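Local coordinates for glutathione-specific gamma-glutamylcyclotransferase (Saccharomyces cerevisiae S288c, PDB 5HWK), which catalyses the cleavage of glutathione into 5-oxo-L-proline and the dipeptide Cys-Gly, acting on no other gamma-glutamyl peptide, at residues W9-G14 and A30-F35; E143-H148 and V155-V160; S15-P20 and E201-Q206; E195-L200 and H219-L224. All coordinates share one frame; numbering follows the deposited sequence. Where two conformers were deposited one is given.

Interaction 1: residues W9-G14 and A30-F35; sequences WVLGYG and AIIHGF. With BEZ (benzoic acid), chain C.
O1 of the bound benzoic acid is gripped chiefly by backbone N-H groups: Gly14 N at 2.8 Å, the Leu16 N-H just beyond the segment, and Tyr13 N in a long, weak bond. The main partner of Tyr13 N is the other carboxylate oxygen, O2, 2.9 Å away along a nearly straight N-H line (167°). That oxygen also lies over one face of the Tyr13 ring, off toward the rim, with CD2 of Tyr13 3.1 Å from O2. The ring gets there because CG sits between the backbone N and the carbonyl carbon (chi1 61°), folding it back over the ligand, while its OH is tied to Tyr161 O. Exchanging Tyr13 for an alanine would probably uncover this side of the carboxylate and leave Tyr161 O without its hydroxyl partner. Tyr13 and Gly14 open the YGSL motif of the gamma-glutamylcyclotransferase family, in the loop after strand 8-12, which by similarity binds substrate. Behind it, strand 91-99 separates strand 8-12 from strand 26-33 in the sheet, and they meet without pairing: Leu11 CD2 touches Ile32 CD1 at 4.2 Å, the side chains at a slant, and Ile32 CD1 also lies 4.3 Å from Gly12 O.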
loop_
_atom_site.group_PDB
_atom_site.type_symbol
_atom_site.label_atom_id
_atom_site.label_comp_id
_atom_site.label_asym_id
_atom_site.label_seq_id
_atom_site.Cartn_x
_atom_site.Cartn_y
_atom_site.Cartn_z
ATOM N N TRP A 9 -1.471 -13.052 -8.609
ATOM C CA TRP A 9 -0.576 -11.944 -8.339
ATOM C C TRP A 9 -1.159 -11.201 -7.159
ATOM O O TRP A 9 -2.345 -10.928 -7.134
ATOM C CB TRP A 9 -0.525 -11.014 -9.546
ATOM C CG TRP A 9 0.240 -11.694 -10.703
ATOM C CD1 TRP A 9 -0.289 -12.430 -11.741
ATOM C CD2 TRP A 9 1.668 -11.692 -10.912
ATOM N NE1 TRP A 9 0.716 -12.862 -12.553
ATOM C CE2 TRP A 9 1.922 -12.419 -12.087
ATOM C CE3 TRP A 9 2.742 -11.129 -10.221
ATOM C CZ2 TRP A 9 3.202 -12.612 -12.571
ATOM C CZ3 TRP A 9 4.011 -11.306 -10.716
ATOM C CH2 TRP A 9 4.229 -12.038 -11.888
ATOM N N VAL A 10 -0.307 -10.925 -6.181
ATOM C CA VAL A 10 -0.725 -10.249 -4.951
ATOM C C VAL A 10 0.057 -8.951 -4.842
ATOM O O VAL A 10 1.288 -8.975 -4.850
ATOM C CB VAL A 10 -0.427 -11.137 -3.730
ATOM C CG1 VAL A 10 -0.785 -10.403 -2.403
ATOM C CG2 VAL A 10 -1.162 -12.445 -3.822
ATOM N N LEU A 11 -0.646 -7.827 -4.649
ATOM C CA LEU A 11 0.019 -6.550 -4.442
ATOM C C LEU A 11 0.480 -6.452 -3.004
ATOM O O LEU A 11 -0.225 -6.885 -2.091
ATOM C CB LEU A 11 -0.984 -5.418 -4.640
ATOM C CG LEU A 11 -1.506 -5.132 -6.032
ATOM C CD1 LEU A 11 -2.474 -3.931 -5.962
ATOM C CD2 LEU A 11 -0.328 -4.874 -6.908
ATOM N N GLY A 12 1.687 -5.937 -2.824
ATOM C CA GLY A 12 2.120 -5.545 -1.487
ATOM C C GLY A 12 2.424 -4.062 -1.432
ATOM O O GLY A 12 3.180 -3.547 -2.262
ATOM N N TYR A 13 1.845 -3.352 -0.448
ATOM C CA TYR A 13 2.067 -1.921 -0.290
ATOM C C TYR A 13 2.480 -1.580 1.133
ATOM O O TYR A 13 2.783 -0.418 1.414
ATOM C CB TYR A 13 0.833 -1.090 -0.711
ATOM C CG TYR A 13 -0.358 -1.405 0.117
ATOM C CD1 TYR A 13 -0.603 -0.711 1.288
ATOM C CD2 TYR A 13 -1.262 -2.368 -0.267
ATOM C CE1 TYR A 13 -1.659 -0.994 2.066
ATOM C CE2 TYR A 13 -2.376 -2.639 0.505
ATOM C CZ TYR A 13 -2.580 -1.934 1.684
ATOM O OH TYR A 13 -3.686 -2.197 2.455
ATOM N N GLY A 14 2.482 -2.555 2.036
ATOM C CA GLY A 14 2.826 -2.353 3.445
ATOM C C GLY A 14 3.798 -3.432 3.849
ATOM O O GLY A 14 4.836 -3.581 3.185
ATOM N N ALA A 30 7.052 -2.246 -8.142
ATOM C CA ALA A 30 5.955 -1.763 -8.963
ATOM C C ALA A 30 5.561 -0.354 -8.589
ATOM O O ALA A 30 5.421 -0.029 -7.400
ATOM C CB ALA A 30 4.710 -2.645 -8.809
ATOM N N ILE A 31 5.340 0.459 -9.620
ATOM C CA ILE A 31 4.559 1.675 -9.508
ATOM C C ILE A 31 3.115 1.253 -9.724
ATOM O O ILE A 31 2.744 0.848 -10.833
ATOM C CB ILE A 31 5.014 2.708 -10.542
ATOM C CG1 ILE A 31 6.520 3.004 -10.403
ATOM C CG2 ILE A 31 4.142 3.959 -10.479
ATOM C CD1 ILE A 31 7.046 3.923 -11.506
ATOM N N ILE A 32 2.313 1.292 -8.670
ATOM C CA ILE A 32 0.916 0.878 -8.718
ATOM C C ILE A 32 0.084 2.121 -8.984
ATOM O O ILE A 32 0.109 3.068 -8.192
ATOM C CB ILE A 32 0.511 0.229 -7.385
ATOM C CG1 ILE A 32 1.467 -0.915 -7.007
ATOM C CG2 ILE A 32 -0.926 -0.254 -7.432
ATOM C CD1 ILE A 32 1.365 -1.318 -5.521
ATOM N N HIS A 33 -0.679 2.117 -10.078
ATOM C CA HIS A 33 -1.529 3.253 -10.396
ATOM C C HIS A 33 -2.933 3.032 -9.873
ATOM O O HIS A 33 -3.386 1.893 -9.731
ATOM C CB HIS A 33 -1.581 3.442 -11.906
ATOM C CG HIS A 33 -0.311 3.974 -12.468
ATOM N ND1 HIS A 33 -0.117 5.309 -12.739
ATOM C CD2 HIS A 33 0.842 3.347 -12.805
ATOM C CE1 HIS A 33 1.096 5.481 -13.237
ATOM N NE2 HIS A 33 1.700 4.307 -13.281
ATOM N N GLY A 34 -3.608 4.133 -9.535
ATOM C CA GLY A 34 -5.009 4.087 -9.204
ATOM C C GLY A 34 -5.333 4.102 -7.719
ATOM O O GLY A 34 -6.522 4.063 -7.368
ATOM N N PHE A 35 -4.326 4.140 -6.830
ATOM C CA PHE A 35 -4.522 4.085 -5.382
ATOM C C PHE A 35 -3.550 5.053 -4.740
ATOM O O PHE A 35 -2.443 5.273 -5.248
ATOM C CB PHE A 35 -4.212 2.675 -4.861
ATOM C CG PHE A 35 -5.178 1.607 -5.338
ATOM C CD1 PHE A 35 -4.981 0.923 -6.545
ATOM C CD2 PHE A 35 -6.305 1.293 -4.576
ATOM C CE1 PHE A 35 -5.885 -0.037 -6.960
ATOM C CE2 PHE A 35 -7.219 0.325 -5.010
ATOM C CZ PHE A 35 -7.004 -0.339 -6.184
HETATM C C BEZ C . 0.361 -5.172 2.234
HETATM O O1 BEZ C . 1.555 -5.129 2.352
HETATM O O2 BEZ C . -0.093 -4.931 1.109
HETATM C C1 BEZ C . -0.532 -5.413 3.410
HETATM C C2 BEZ C . -1.887 -5.202 3.241
HETATM C C3 BEZ C . -2.755 -5.348 4.330
HETATM C C4 BEZ C . -2.279 -5.790 5.552
HETATM C C5 BEZ C . -0.923 -6.041 5.690
HETATM C C6 BEZ C . -0.026 -5.852 4.643
#

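Interaction 2: residues E143-H148 and V155-V160; sequences EQLPRH and VLLTSV
Arg147 leans along Val155 and Leu157 with its whole length. Its CB rests 3.6 Å from CG2 of Val155, and from CG to NE the chain runs extended, carrying it past Leu157. CD comes to 4.0 Å from CB of Leu157, and NE closes to 3.6 Å from the same CB. Here the guanidinium begins, and Leu157 lies over one of its faces, offset toward the rim, so that the flat group is laid on aliphatic carbon. At the tip, NH2 of Arg147 meets CD2 of Leu157 at 3.3 Å, whereas NH1 turns to a salt bridge with Glu125. CD2 of Leu145 comes up in the guanidinium plane, at the edge, and also touches CD2 of Leu157 (4.3 Å). Between the backbones, Val155 N donates to Arg147 O over 2.9 Å, reaching it from above the carbonyl plane, 43° out. A water accepts from Arg147 N and lies 2.7 Å from Val155 O, to which it probably donates, filling in where the strands part. At the surface, the short, weakly bonded strand 147-148, following helix 135-144, forms a hairpin with strand 154-163 at the border of the sheet, and strand 119-129, which carries Glu125, lies on the far side of strand 154-163.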
loop_
_atom_site.group_PDB
_atom_site.type_symbol
_atom_site.label_atom_id
_atom_site.label_comp_id
_atom_site.label_asym_id
_atom_site.label_seq_id
_atom_site.Cartn_x
_atom_site.Cartn_y
_atom_site.Cartn_z
ATOM N N GLU A 143 1.162 -10.622 -20.348
ATOM C CA GLU A 143 0.785 -11.375 -21.541
ATOM C C GLU A 143 0.055 -12.679 -21.237
ATOM O O GLU A 143 -0.467 -13.301 -22.173
ATOM C CB GLU A 143 2.029 -11.649 -22.389
ATOM C CG GLU A 143 2.663 -10.381 -22.964
ATOM C CD GLU A 143 4.120 -10.567 -23.421
ATOM O OE1 GLU A 143 4.471 -11.683 -23.856
ATOM O OE2 GLU A 143 4.913 -9.595 -23.344
ATOM N N GLN A 144 0.017 -13.108 -19.974
ATOM C CA GLN A 144 -0.704 -14.323 -19.600
ATOM C C GLN A 144 -2.217 -14.102 -19.594
ATOM O O GLN A 144 -2.967 -14.852 -20.223
ATOM C CB GLN A 144 -0.236 -14.802 -18.226
ATOM N N LEU A 145 -2.698 -13.110 -18.852
ATOM C CA LEU A 145 -4.143 -12.891 -18.925
ATOM C C LEU A 145 -4.362 -11.544 -19.599
ATOM O O LEU A 145 -4.673 -10.562 -18.920
ATOM C CB LEU A 145 -4.760 -12.974 -17.521
ATOM C CG LEU A 145 -6.248 -13.032 -17.193
ATOM C CD1 LEU A 145 -7.070 -13.870 -18.173
ATOM C CD2 LEU A 145 -6.377 -13.610 -15.767
ATOM N N PRO A 146 -4.169 -11.454 -20.934
ATOM C CA PRO A 146 -4.107 -10.138 -21.595
ATOM C C PRO A 146 -5.340 -9.302 -21.315
ATOM O O PRO A 146 -6.440 -9.650 -21.744
ATOM C CB PRO A 146 -3.987 -10.484 -23.090
ATOM C CG PRO A 146 -3.585 -11.921 -23.138
ATOM C CD PRO A 146 -4.195 -12.551 -21.904
ATOM N N ARG A 147 -5.168 -8.208 -20.570
ATOM C CA ARG A 147 -6.250 -7.316 -20.175
ATOM C C ARG A 147 -5.795 -5.886 -20.411
ATOM O O ARG A 147 -4.622 -5.549 -20.216
ATOM C CB ARG A 147 -6.591 -7.452 -18.663
ATOM C CG ARG A 147 -7.150 -8.828 -18.202
ATOM C CD ARG A 147 -6.992 -9.046 -16.680
ATOM N NE ARG A 147 -7.441 -10.386 -16.266
ATOM C CZ ARG A 147 -8.654 -10.676 -15.790
ATOM N NH1 ARG A 147 -9.582 -9.728 -15.641
ATOM N NH2 ARG A 147 -8.952 -11.926 -15.453
ATOM N N HIS A 148 -6.734 -5.038 -20.799
ATOM C CA HIS A 148 -6.461 -3.625 -20.982
ATOM C C HIS A 148 -7.557 -2.818 -20.305
ATOM O O HIS A 148 -8.708 -3.257 -20.215
ATOM C CB HIS A 148 -6.360 -3.273 -22.470
ATOM C CG HIS A 148 -5.412 -4.155 -23.222
ATOM N ND1 HIS A 148 -5.781 -5.386 -23.728
ATOM C CD2 HIS A 148 -4.101 -4.002 -23.523
ATOM C CE1 HIS A 148 -4.739 -5.947 -24.314
ATOM N NE2 HIS A 148 -3.708 -5.127 -24.207
ATOM N N VAL A 155 -3.173 -4.091 -18.139
ATOM C CA VAL A 155 -3.399 -4.167 -16.698
ATOM C C VAL A 155 -3.252 -5.618 -16.254
ATOM O O VAL A 155 -3.393 -6.557 -17.056
ATOM C CB VAL A 155 -4.755 -3.582 -16.272
ATOM C CG1 VAL A 155 -4.799 -2.095 -16.563
ATOM C CG2 VAL A 155 -5.894 -4.336 -16.961
ATOM N N LEU A 156 -2.915 -5.783 -14.967
ATOM C CA LEU A 156 -2.705 -7.080 -14.332
ATOM C C LEU A 156 -3.843 -7.319 -13.344
ATOM O O LEU A 156 -4.121 -6.441 -12.501
ATOM C CB LEU A 156 -1.338 -7.095 -13.618
ATOM C CG LEU A 156 -0.847 -8.438 -13.096
ATOM C CD1 LEU A 156 -0.584 -9.407 -14.276
ATOM C CD2 LEU A 156 0.424 -8.279 -12.245
ATOM N N LEU A 157 -4.485 -8.497 -13.402
ATOM C CA LEU A 157 -5.442 -8.919 -12.370
ATOM C C LEU A 157 -4.669 -9.319 -11.102
ATOM O O LEU A 157 -3.799 -10.205 -11.146
ATOM C CB LEU A 157 -6.346 -10.058 -12.853
ATOM C CG LEU A 157 -7.283 -10.622 -11.780
ATOM C CD1 LEU A 157 -8.285 -9.562 -11.299
ATOM C CD2 LEU A 157 -8.016 -11.874 -12.241
ATOM N N THR A 158 -4.963 -8.642 -9.984
ATOM C CA THR A 158 -4.216 -8.826 -8.739
ATOM C C THR A 158 -5.171 -8.908 -7.559
ATOM O O THR A 158 -6.271 -8.370 -7.585
ATOM C CB THR A 158 -3.240 -7.654 -8.458
ATOM O OG1 THR A 158 -3.974 -6.441 -8.193
ATOM C CG2 THR A 158 -2.287 -7.415 -9.580
ATOM N N SER A 159 -4.720 -9.574 -6.509
ATOM C CA SER A 159 -5.386 -9.562 -5.220
ATOM C C SER A 159 -4.659 -8.594 -4.309
ATOM O O SER A 159 -3.450 -8.420 -4.423
ATOM C CB SER A 159 -5.360 -10.958 -4.591
ATOM O OG SER A 159 -6.204 -11.839 -5.333
ATOM N N VAL A 160 -5.418 -7.922 -3.455
ATOM C CA VAL A 160 -4.823 -6.951 -2.532
ATOM C C VAL A 160 -5.685 -6.923 -1.285
ATOM O O VAL A 160 -6.901 -7.021 -1.355
ATOM C CB VAL A 160 -4.760 -5.574 -3.252
ATOM C CG1 VAL A 160 -6.165 -5.074 -3.648
ATOM C CG2 VAL A 160 -4.021 -4.505 -2.396
HETATM O O HOH W 1 -2.512 -7.556 -19.460
#

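Interaction 3: residues S15-P20 and E201-Q206; sequences SLIYKP and EQALAQ. With BEZ (benzoic acid), chain C.
The methyl of Ala203 is the bump here, and Ile17 and Tyr18 form the hollow that takes it. CB of Ala203 lies 3.6 Å from CG2 of Ile17 and 4.0 Å from CB of Tyr18, two walls roughly at right angles, with the Tyr18 ring presenting its edge, near its plane. Ile17 offers both branches: CG2, anti to the backbone N, faces the alanine, while CG1 carries CD1 to CD2 of Leu204, 4.1 Å away, the two side chains crossing at about a right angle. Such a small residue on helix 193-205 lets the backbones come close, CA to CA 6.0 Å between Tyr18 and Ala203. Tyr18 is folded back by its first torsion (chi1 55°), and Ser15 O stands over the centre of one ring face, 3.9 Å above the plane. On the other flank of the short, weakly bonded helix 15-18, Leu16 turns to the benzoic acid: its N donates to O1 at 2.9 Å with an angle of 154°, and its CD1 lies 3.6 Å from the carboxylate carbon C. A glycine in place of Leu16 would keep the N-H but would probably leave the carboxylate without its aliphatic wall and freer to shift. Ser15 OG, bonded to Glu115 and Arg114, passes 3.6 Å from C6 of the ligand ring. The chemistry is thus divided: toward Ala203 and Leu204 the helix offers only hydrocarbon, held by fit, whereas toward the ligand it turns the N-H of Leu16, next to those of the preceding loop, an arrangement that would probably favour a negatively charged carboxylate.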
loop_
_atom_site.group_PDB
_atom_site.type_symbol
_atom_site.label_atom_id
_atom_site.label_comp_id
_atom_site.label_asym_id
_atom_site.label_seq_id
_atom_site.Cartn_x
_atom_site.Cartn_y
_atom_site.Cartn_z
ATOM N N SER A 15 3.496 -4.175 4.917
ATOM C CA SER A 15 4.448 -5.151 5.416
ATOM C C SER A 15 4.706 -6.285 4.458
ATOM O O SER A 15 5.713 -6.951 4.630
ATOM C CB SER A 15 4.046 -5.715 6.786
ATOM O OG SER A 15 2.829 -6.427 6.720
ATOM N N LEU A 16 3.830 -6.557 3.472
ATOM C CA LEU A 16 4.181 -7.634 2.540
ATOM C C LEU A 16 5.387 -7.271 1.702
ATOM O O LEU A 16 5.988 -8.170 1.105
ATOM C CB LEU A 16 3.008 -7.955 1.599
ATOM C CG LEU A 16 1.834 -8.693 2.243
ATOM C CD1 LEU A 16 0.565 -8.601 1.319
ATOM C CD2 LEU A 16 2.185 -10.144 2.552
ATOM N N ILE A 17 5.753 -5.983 1.608
ATOM C CA ILE A 17 6.946 -5.613 0.848
ATOM C C ILE A 17 8.191 -6.228 1.467
ATOM O O ILE A 17 9.042 -6.800 0.778
ATOM C CB ILE A 17 7.088 -4.083 0.758
ATOM C CG1 ILE A 17 5.958 -3.500 -0.069
ATOM C CG2 ILE A 17 8.416 -3.757 0.100
ATOM C CD1 ILE A 17 5.945 -1.950 -0.097
ATOM N N TYR A 18 8.342 -6.092 2.777
ATOM C CA TYR A 18 9.572 -6.515 3.426
ATOM C C TYR A 18 9.434 -7.785 4.242
ATOM O O TYR A 18 10.466 -8.329 4.681
ATOM C CB TYR A 18 10.152 -5.408 4.298
ATOM C CG TYR A 18 9.171 -4.892 5.319
ATOM C CD1 TYR A 18 8.924 -5.596 6.506
ATOM C CD2 TYR A 18 8.469 -3.730 5.086
ATOM C CE1 TYR A 18 8.039 -5.128 7.453
ATOM C CE2 TYR A 18 7.580 -3.248 6.048
ATOM C CZ TYR A 18 7.367 -3.975 7.201
ATOM O OH TYR A 18 6.476 -3.540 8.137
ATOM N N LYS A 19 8.206 -8.266 4.469
ATOM C CA LYS A 19 7.960 -9.558 5.106
ATOM C C LYS A 19 7.087 -10.292 4.091
ATOM O O LYS A 19 5.846 -10.286 4.198
ATOM C CB LYS A 19 7.258 -9.373 6.450
ATOM C CG LYS A 19 7.009 -10.654 7.213
ATOM C CD LYS A 19 6.689 -10.361 8.665
ATOM C CE LYS A 19 5.694 -11.343 9.242
ATOM N NZ LYS A 19 4.339 -11.093 8.686
ATOM N N PRO A 20 7.694 -10.921 3.092
ATOM C CA PRO A 20 6.931 -11.410 1.936
ATOM C C PRO A 20 6.057 -12.591 2.296
ATOM O O PRO A 20 6.250 -13.242 3.337
ATOM C CB PRO A 20 8.028 -11.846 0.958
ATOM C CG PRO A 20 9.192 -12.184 1.850
ATOM C CD PRO A 20 9.140 -11.178 2.955
ATOM N N GLU A 201 9.788 2.613 4.893
ATOM C CA GLU A 201 10.691 3.542 4.229
ATOM C C GLU A 201 11.981 2.843 3.774
ATOM O O GLU A 201 12.475 3.092 2.669
ATOM C CB GLU A 201 10.978 4.720 5.179
ATOM N N GLN A 202 12.557 1.987 4.629
ATOM C CA GLN A 202 13.740 1.220 4.245
ATOM C C GLN A 202 13.464 0.385 3.006
ATOM O O GLN A 202 14.284 0.332 2.070
ATOM C CB GLN A 202 14.170 0.285 5.407
ATOM C CG GLN A 202 15.421 -0.604 5.126
ATOM C CD GLN A 202 15.700 -1.597 6.241
ATOM O OE1 GLN A 202 14.828 -2.344 6.689
ATOM N NE2 GLN A 202 16.925 -1.568 6.739
ATOM N N ALA A 203 12.342 -0.314 3.013
ATOM C CA ALA A 203 12.030 -1.216 1.913
ATOM C C ALA A 203 11.851 -0.449 0.619
ATOM O O ALA A 203 12.358 -0.886 -0.436
ATOM C CB ALA A 203 10.797 -2.026 2.253
ATOM N N LEU A 204 11.219 0.721 0.671
ATOM C CA LEU A 204 11.098 1.526 -0.548
ATOM C C LEU A 204 12.451 2.052 -1.013
ATOM O O LEU A 204 12.696 2.159 -2.217
ATOM C CB LEU A 204 10.109 2.667 -0.345
ATOM C CG LEU A 204 8.712 2.191 0.017
ATOM C CD1 LEU A 204 7.866 3.369 0.367
ATOM C CD2 LEU A 204 8.103 1.405 -1.171
ATOM N N ALA A 205 13.354 2.352 -0.090
ATOM C CA ALA A 205 14.664 2.846 -0.492
ATOM C C ALA A 205 15.521 1.751 -1.100
ATOM O O ALA A 205 16.419 2.048 -1.887
ATOM C CB ALA A 205 15.374 3.451 0.705
ATOM N N GLN A 206 15.267 0.495 -0.757
ATOM C CA GLN A 206 15.971 -0.613 -1.374
ATOM C C GLN A 206 15.486 -0.873 -2.783
ATOM O O GLN A 206 16.108 -1.669 -3.490
ATOM C CB GLN A 206 15.694 -1.891 -0.594
ATOM C CG GLN A 206 16.564 -2.112 0.579
ATOM C CD GLN A 206 15.784 -2.765 1.670
ATOM O OE1 GLN A 206 15.687 -3.983 1.745
ATOM N NE2 GLN A 206 15.202 -1.958 2.518
HETATM C C BEZ C . 0.361 -5.172 2.234
HETATM O O1 BEZ C . 1.555 -5.129 2.352
HETATM O O2 BEZ C . -0.093 -4.931 1.109
HETATM C C1 BEZ C . -0.532 -5.413 3.410
HETATM C C2 BEZ C . -1.887 -5.202 3.241
HETATM C C3 BEZ C . -2.755 -5.348 4.330
HETATM C C4 BEZ C . -2.279 -5.790 5.552
HETATM C C5 BEZ C . -0.923 -6.041 5.690
HETATM C C6 BEZ C . -0.026 -5.852 4.643
#

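Interaction 4: residues E195-L200 and H219-L224; sequences EYLAKL and HYLTAL
The rings of Tyr196 and Tyr220 both turn off the contact between Leu197 and Leu221. Tyr196 meets the ring of Phe39 with the planes about 70° apart and ties its OH to Ala57 N; Tyr220 makes a cation-pi contact with Arg38 and ties its OH to Phe39 N. The join itself is made by leucines. CD1 of Leu197 touches CD1 of Leu221 at 3.8 Å, the two side chains lying alongside one another, pointing opposite ways. The second methyl, CD2 of Leu197, reaches CG of Leu224 at 4.2 Å. From one turn further along, Leu200 meets Leu221 at about a right angle, Leu200 CD2 lying 3.8 Å from Leu221 CD2. Leu200 CG is 4.0 Å from that same Leu221 CD2. Leu221 therefore has a methyl for each partner, CD1 for Leu197 and CD2 for Leu200; its first torsion, -145°, is pulled well off the staggered value. Both Leu197 and Leu200 carry CG anti to the backbone N, which throws their branches across toward the other helix. The axes stay 11.2 Å apart at closest approach, a spacing filled by these branched chains. All four leucines also touch Phe39 of strand 35-40. The whole is a helix pair crossing at 138°, nearer antiparallel than perpendicular, with a leucine core, packed beside the three-stranded sheet, and the side chain of Leu200 lies about 7 Å from the bound benzoic acid.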
loop_
_atom_site.group_PDB
_atom_site.type_symbol
_atom_site.label_atom_id
_atom_site.label_comp_id
_atom_site.label_asym_id
_atom_site.label_seq_id
_atom_site.Cartn_x
_atom_site.Cartn_y
_atom_site.Cartn_z
ATOM N N GLU A 195 8.882 1.868 14.225
ATOM C CA GLU A 195 9.609 0.814 13.503
ATOM C C GLU A 195 8.823 0.384 12.250
ATOM O O GLU A 195 9.430 0.127 11.205
ATOM C CB GLU A 195 9.819 -0.407 14.395
ATOM C CG GLU A 195 10.629 -1.466 13.712
ATOM C CD GLU A 195 10.634 -2.844 14.414
ATOM O OE1 GLU A 195 9.658 -3.200 15.133
ATOM O OE2 GLU A 195 11.584 -3.610 14.169
ATOM N N TYR A 196 7.503 0.213 12.358
ATOM C CA TYR A 196 6.725 -0.129 11.168
ATOM C C TYR A 196 6.916 0.905 10.052
ATOM O O TYR A 196 7.156 0.544 8.882
ATOM C CB TYR A 196 5.262 -0.219 11.554
ATOM C CG TYR A 196 4.286 -0.443 10.441
ATOM C CD1 TYR A 196 3.731 0.640 9.753
ATOM C CD2 TYR A 196 3.886 -1.740 10.104
ATOM C CE1 TYR A 196 2.808 0.442 8.731
ATOM C CE2 TYR A 196 2.941 -1.965 9.079
ATOM C CZ TYR A 196 2.442 -0.878 8.378
ATOM O OH TYR A 196 1.470 -1.064 7.404
ATOM N N LEU A 197 6.847 2.201 10.387
ATOM C CA LEU A 197 7.071 3.224 9.363
ATOM C C LEU A 197 8.483 3.158 8.815
ATOM O O LEU A 197 8.705 3.274 7.606
ATOM C CB LEU A 197 6.793 4.607 9.944
ATOM C CG LEU A 197 7.040 5.848 9.118
ATOM C CD1 LEU A 197 6.306 5.782 7.778
ATOM C CD2 LEU A 197 6.599 7.093 9.900
ATOM N N ALA A 198 9.473 3.015 9.695
ATOM C CA ALA A 198 10.860 2.967 9.256
ATOM C C ALA A 198 11.135 1.754 8.372
ATOM O O ALA A 198 11.973 1.830 7.440
ATOM C CB ALA A 198 11.778 2.927 10.502
ATOM N N LYS A 199 10.514 0.611 8.690
ATOM C CA LYS A 199 10.748 -0.556 7.832
ATOM C C LYS A 199 10.179 -0.329 6.450
ATOM O O LYS A 199 10.770 -0.768 5.469
ATOM C CB LYS A 199 10.157 -1.813 8.459
ATOM C CG LYS A 199 11.032 -2.385 9.593
ATOM C CD LYS A 199 10.419 -3.668 10.075
ATOM C CE LYS A 199 11.214 -4.409 11.111
ATOM N NZ LYS A 199 12.617 -4.709 10.650
ATOM N N LEU A 200 9.017 0.334 6.357
ATOM C CA LEU A 200 8.429 0.585 5.026
ATOM C C LEU A 200 9.327 1.542 4.249
ATOM O O LEU A 200 9.649 1.299 3.088
ATOM C CB LEU A 200 7.020 1.171 5.202
ATOM C CG LEU A 200 6.344 1.538 3.864
ATOM C CD1 LEU A 200 6.278 0.327 2.878
ATOM C CD2 LEU A 200 4.958 2.135 4.142
ATOM N N HIS A 219 5.863 11.453 -1.403
ATOM C CA HIS A 219 5.922 12.708 -0.652
ATOM C C HIS A 219 5.127 12.648 0.641
ATOM O O HIS A 219 5.505 13.282 1.644
ATOM C CB HIS A 219 5.424 13.855 -1.527
ATOM C CG HIS A 219 6.263 14.071 -2.745
ATOM N ND1 HIS A 219 7.575 14.478 -2.669
ATOM C CD2 HIS A 219 5.989 13.916 -4.063
ATOM C CE1 HIS A 219 8.071 14.581 -3.890
ATOM N NE2 HIS A 219 7.130 14.240 -4.753
ATOM N N TYR A 220 4.019 11.913 0.647
ATOM C CA TYR A 220 3.261 11.742 1.888
ATOM C C TYR A 220 4.101 11.010 2.931
ATOM O O TYR A 220 4.207 11.457 4.078
ATOM C CB TYR A 220 1.982 10.968 1.609
ATOM C CG TYR A 220 1.323 10.419 2.844
ATOM C CD1 TYR A 220 0.521 11.243 3.650
ATOM C CD2 TYR A 220 1.526 9.095 3.265
ATOM C CE1 TYR A 220 -0.059 10.760 4.820
ATOM C CE2 TYR A 220 0.931 8.628 4.395
ATOM C CZ TYR A 220 0.126 9.452 5.168
ATOM O OH TYR A 220 -0.493 8.927 6.265
ATOM N N LEU A 221 4.726 9.896 2.538
ATOM C CA LEU A 221 5.493 9.127 3.503
ATOM C C LEU A 221 6.698 9.928 3.990
ATOM O O LEU A 221 7.052 9.874 5.170
ATOM C CB LEU A 221 5.965 7.828 2.870
ATOM C CG LEU A 221 6.019 6.620 3.776
ATOM C CD1 LEU A 221 4.618 6.421 4.431
ATOM C CD2 LEU A 221 6.449 5.433 2.941
ATOM N N THR A 222 7.312 10.714 3.103
ATOM C CA THR A 222 8.424 11.566 3.522
ATOM C C THR A 222 7.985 12.609 4.549
ATOM O O THR A 222 8.674 12.830 5.546
ATOM C CB THR A 222 9.015 12.255 2.311
ATOM O OG1 THR A 222 9.606 11.257 1.489
ATOM C CG2 THR A 222 10.113 13.197 2.754
ATOM N N ALA A 223 6.828 13.245 4.337
ATOM C CA ALA A 223 6.331 14.235 5.284
ATOM C C ALA A 223 5.928 13.562 6.591
ATOM O O ALA A 223 6.205 14.078 7.681
ATOM C CB ALA A 223 5.141 14.975 4.686
ATOM N N LEU A 224 5.326 12.382 6.499
ATOM C CA LEU A 224 4.937 11.641 7.694
ATOM C C LEU A 224 6.162 11.291 8.553
ATOM O O LEU A 224 6.188 11.537 9.775
ATOM C CB LEU A 224 4.152 10.396 7.282
ATOM C CG LEU A 224 3.601 9.613 8.485
ATOM C CD1 LEU A 224 2.605 10.433 9.351
ATOM C CD2 LEU A 224 2.951 8.341 7.962
#

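In the fold
The benzoic acid joins interactions 1 and 3: strand 8-12 leads through a two-residue loop into helix 15-18, and N-H groups from both contacts close on one carboxylate. Interaction 2 reaches interaction 1 through the backbone, Trp9 O lying 2.8 Å from Ser159 N in a probable hydrogen bond that brings strands 8-12 and 154-163 together. On the other flank, interactions 3 and 4 share helix 193-205; Leu204 CD1 packs 3.6 Å from Leu221 CD2, and Ile17 CD1 lies 3.8 Å from Leu200 CD1. Interactions 2 and 4 sit about 29 Å apart between centres, on opposite sides of the molecule. The side chain of Glu115, probably the proton acceptor, is about 5 Å from that of Tyr18.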